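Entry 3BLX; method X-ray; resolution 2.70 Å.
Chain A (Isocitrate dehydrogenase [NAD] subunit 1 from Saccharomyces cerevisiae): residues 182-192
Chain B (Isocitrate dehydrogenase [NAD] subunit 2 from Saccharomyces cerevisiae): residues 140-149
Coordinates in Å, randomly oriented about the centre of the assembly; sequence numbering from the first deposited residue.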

# COMPACT_ATOMS: atom_id res chain seq x y z
N HIS A 182 21.78 17.08 11.03
CA HIS A 182 20.60 17.79 10.53
C HIS A 182 20.30 18.95 11.49
O HIS A 182 20.95 19.11 12.50
CB HIS A 182 19.39 16.84 10.52
CG HIS A 182 19.09 16.28 11.88
ND1 HIS A 182 18.37 16.97 12.83
CD2 HIS A 182 19.50 15.14 12.48
CE1 HIS A 182 18.32 16.26 13.94
NE2 HIS A 182 19.00 15.14 13.75
N LYS A 183 19.28 19.73 11.17
CA LYS A 183 18.81 20.77 12.04
C LYS A 183 17.30 20.62 12.26
O LYS A 183 16.55 21.56 12.07
CB LYS A 183 19.12 22.12 11.39
CG LYS A 183 19.33 23.28 12.34
CD LYS A 183 20.15 24.38 11.66
CE LYS A 183 20.34 25.59 12.56
NZ LYS A 183 20.73 25.23 13.96
N ALA A 184 16.86 19.43 12.67
CA ALA A 184 15.42 19.11 12.75
C ALA A 184 14.69 19.77 13.92
O ALA A 184 13.48 19.69 14.01
CB ALA A 184 15.19 17.60 12.79
N ASN A 185 15.45 20.41 14.80
CA ASN A 185 14.87 21.13 15.93
C ASN A 185 14.13 22.40 15.46
O ASN A 185 13.12 22.78 16.03
CB ASN A 185 15.96 21.46 16.96
CG ASN A 185 17.11 22.24 16.36
OD1 ASN A 185 17.42 22.11 15.17
ND2 ASN A 185 17.76 23.06 17.19
N ILE A 186 14.63 23.03 14.41
CA ILE A 186 14.02 24.23 13.86
C ILE A 186 13.24 23.93 12.59
O ILE A 186 12.06 24.29 12.48
CB ILE A 186 15.08 25.28 13.52
CG1 ILE A 186 15.80 25.74 14.80
CG2 ILE A 186 14.44 26.43 12.80
CD1 ILE A 186 16.91 26.75 14.55
N MET A 187 13.91 23.29 11.63
CA MET A 187 13.33 22.81 10.38
C MET A 187 12.72 21.45 10.61
O MET A 187 13.18 20.46 10.05
CB MET A 187 14.39 22.66 9.27
CG MET A 187 15.37 23.82 9.11
SD MET A 187 14.57 25.38 8.65
CE MET A 187 13.88 24.92 7.06
N LYS A 188 11.65 21.41 11.40
CA LYS A 188 11.01 20.18 11.85
C LYS A 188 10.54 19.29 10.71
O LYS A 188 10.50 18.07 10.85
CB LYS A 188 9.84 20.52 12.78
CG LYS A 188 10.19 21.55 13.81
CD LYS A 188 9.24 21.55 14.98
CE LYS A 188 9.68 22.61 16.00
NZ LYS A 188 8.83 22.66 17.22
N LEU A 189 10.19 19.89 9.58
CA LEU A 189 9.61 19.17 8.46
C LEU A 189 10.64 18.61 7.50
O LEU A 189 10.68 17.41 7.27
CB LEU A 189 8.66 20.08 7.69
CG LEU A 189 7.35 19.46 7.27
CD1 LEU A 189 6.65 18.97 8.52
CD2 LEU A 189 6.52 20.50 6.56
N GLY A 190 11.47 19.49 6.94
CA GLY A 190 12.48 19.12 5.97
C GLY A 190 13.65 18.36 6.57
O GLY A 190 14.02 17.30 6.08
N ASP A 191 14.24 18.88 7.64
CA ASP A 191 15.36 18.17 8.25
C ASP A 191 14.88 17.01 9.08
O ASP A 191 15.62 16.08 9.32
CB ASP A 191 16.29 19.11 9.00
CG ASP A 191 17.24 19.87 8.05
OD1 ASP A 191 16.88 20.05 6.85
OD2 ASP A 191 18.34 20.29 8.48
N GLY A 192 13.61 17.07 9.48
CA GLY A 192 12.97 15.95 10.15
C GLY A 192 12.82 14.79 9.19
O GLY A 192 13.09 13.65 9.53
N GLY B 140 15.69 34.95 9.10
CA GLY B 140 16.38 33.71 8.82
C GLY B 140 15.48 32.52 9.07
O GLY B 140 14.28 32.57 8.82
N GLU B 141 16.06 31.45 9.57
CA GLU B 141 15.31 30.25 9.88
C GLU B 141 14.43 30.38 11.12
O GLU B 141 13.63 29.51 11.40
CB GLU B 141 16.26 29.06 10.03
CG GLU B 141 17.43 29.33 10.98
CD GLU B 141 18.54 28.30 10.84
OE1 GLU B 141 18.51 27.51 9.86
OE2 GLU B 141 19.45 28.28 11.71
N TYR B 142 14.58 31.48 11.85
CA TYR B 142 13.71 31.75 13.00
C TYR B 142 12.31 32.18 12.56
O TYR B 142 11.31 31.71 13.11
CB TYR B 142 14.33 32.79 13.95
CG TYR B 142 15.50 32.25 14.75
CD1 TYR B 142 16.07 31.01 14.44
CD2 TYR B 142 16.05 32.99 15.80
CE1 TYR B 142 17.15 30.51 15.15
CE2 TYR B 142 17.14 32.50 16.53
CZ TYR B 142 17.68 31.25 16.20
OH TYR B 142 18.75 30.76 16.91
N SER B 143 12.24 33.07 11.57
CA SER B 143 10.97 33.47 10.95
C SER B 143 10.63 32.60 9.70
O SER B 143 9.87 32.99 8.82
CB SER B 143 10.95 34.98 10.63
OG SER B 143 11.86 35.36 9.61
N GLY B 144 11.18 31.39 9.66
CA GLY B 144 11.04 30.52 8.50
C GLY B 144 9.74 29.72 8.39
O GLY B 144 9.08 29.42 9.39
N ILE B 145 9.38 29.37 7.16
CA ILE B 145 8.16 28.65 6.90
C ILE B 145 8.43 27.34 6.16
O ILE B 145 9.15 27.30 5.18
CB ILE B 145 7.19 29.52 6.08
CG1 ILE B 145 6.72 30.71 6.93
CG2 ILE B 145 6.01 28.71 5.59
CD1 ILE B 145 5.76 31.64 6.21
N GLU B 146 7.88 26.26 6.64
CA GLU B 146 8.02 25.00 5.92
C GLU B 146 6.66 24.52 5.49
O GLU B 146 5.68 24.60 6.24
CB GLU B 146 8.65 23.91 6.78
CG GLU B 146 10.10 24.09 7.09
CD GLU B 146 10.67 22.90 7.84
OE1 GLU B 146 11.58 22.25 7.26
OE2 GLU B 146 10.21 22.64 8.98
N HIS B 147 6.59 23.97 4.29
CA HIS B 147 5.37 23.25 3.92
C HIS B 147 5.57 22.15 2.90
O HIS B 147 6.53 22.13 2.17
CB HIS B 147 4.33 24.22 3.41
CG HIS B 147 4.63 24.73 2.05
ND1 HIS B 147 3.73 24.66 1.00
CD2 HIS B 147 5.75 25.29 1.55
CE1 HIS B 147 4.28 25.18 -0.08
NE2 HIS B 147 5.51 25.57 0.23
N ILE B 148 4.60 21.25 2.85
CA ILE B 148 4.67 20.12 1.93
C ILE B 148 4.11 20.55 0.58
O ILE B 148 2.95 20.98 0.48
CB ILE B 148 3.91 18.91 2.50
CG1 ILE B 148 4.55 18.48 3.82
CG2 ILE B 148 3.88 17.79 1.50
CD1 ILE B 148 3.85 17.31 4.52
N VAL B 149 4.94 20.48 -0.45
CA VAL B 149 4.54 20.91 -1.79
C VAL B 149 3.87 19.80 -2.62
O VAL B 149 2.70 19.88 -2.97
CB VAL B 149 5.72 21.44 -2.58
CG1 VAL B 149 5.25 21.88 -3.92
CG2 VAL B 149 6.29 22.61 -1.91

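One carboxylate does most of the polar work in this contact, and it binds backbone rather than a charged side chain. Glu B146 reaches from its strand to the chain A backbone at Leu A189 and Gly A190. Its two oxygens take two consecutive amides. Leu A189 N donates to Glu B146 OE2 at 2.8 Å, and Gly A190 N donates to Glu B146 OE1, also at 2.8 Å. Both N-H...O angles are 163°, so the fork is nearly straight on each side. Lys A188 N also lies 3.1 Å from Glu B146 OE2, but the angle is too poor for a hydrogen bond.

The side chain of Glu B146 is set up for this reach. Its CA-to-CB bond points toward chain A, chi1 is m and chi2 is t, so the chain extends before the carboxylate turns at chi3 of 117°. It has the largest area covered by the other stretch, 117 Å² of a total of 480 Å² buried from both sides. Glycine fits A190 well: an ideal CB on Gly A190 would be tight, 3.1 Å from Glu B146 OE1. Met A187 lies alongside, with its CB 3.5 Å from Glu B146 OE1.

Within chain A, Asp A191 N donates to Met A187 O at 3.1 Å. Further back, Lys A183 N bonds to Asp A191 OD2 at 2.9 Å, tying the earlier loop to the helix.

A second patch surrounds Glu B141. Its CA-to-CB bond points toward chain A, and its side chain meets Lys A183, where Lys A183 CE is 3.0 Å from Glu B141 OE2. The charges are opposite, but Lys A183 NZ is 4.0 Å from Glu B141 OE2, beyond a salt bridge. The lysine NZ is hydrogen-bonded elsewhere in the structure. Ile A186 also points toward chain B, and its CG2 packs against the backbone here, 3.5 Å from Glu B141 O. Glu B141 and Tyr B142 are poorly ordered, so distances to them deserve caution.

Two pairs of side chains make apolar contacts. Ile A186 CD1 lies 3.8 Å from Tyr B142 CE1, approaching the ring obliquely. The tyrosine starts away from chain A, but its end comes nearer. Leu A189 adds its side chain to its amide: Leu A189 CD2 is 3.9 Å from Ile B148 CG1 and 4.0 Å from His B147 CA. The branched side chains of Leu A189 and Ile B148 thus make an apolar contact to one side of the Glu B146 side chain.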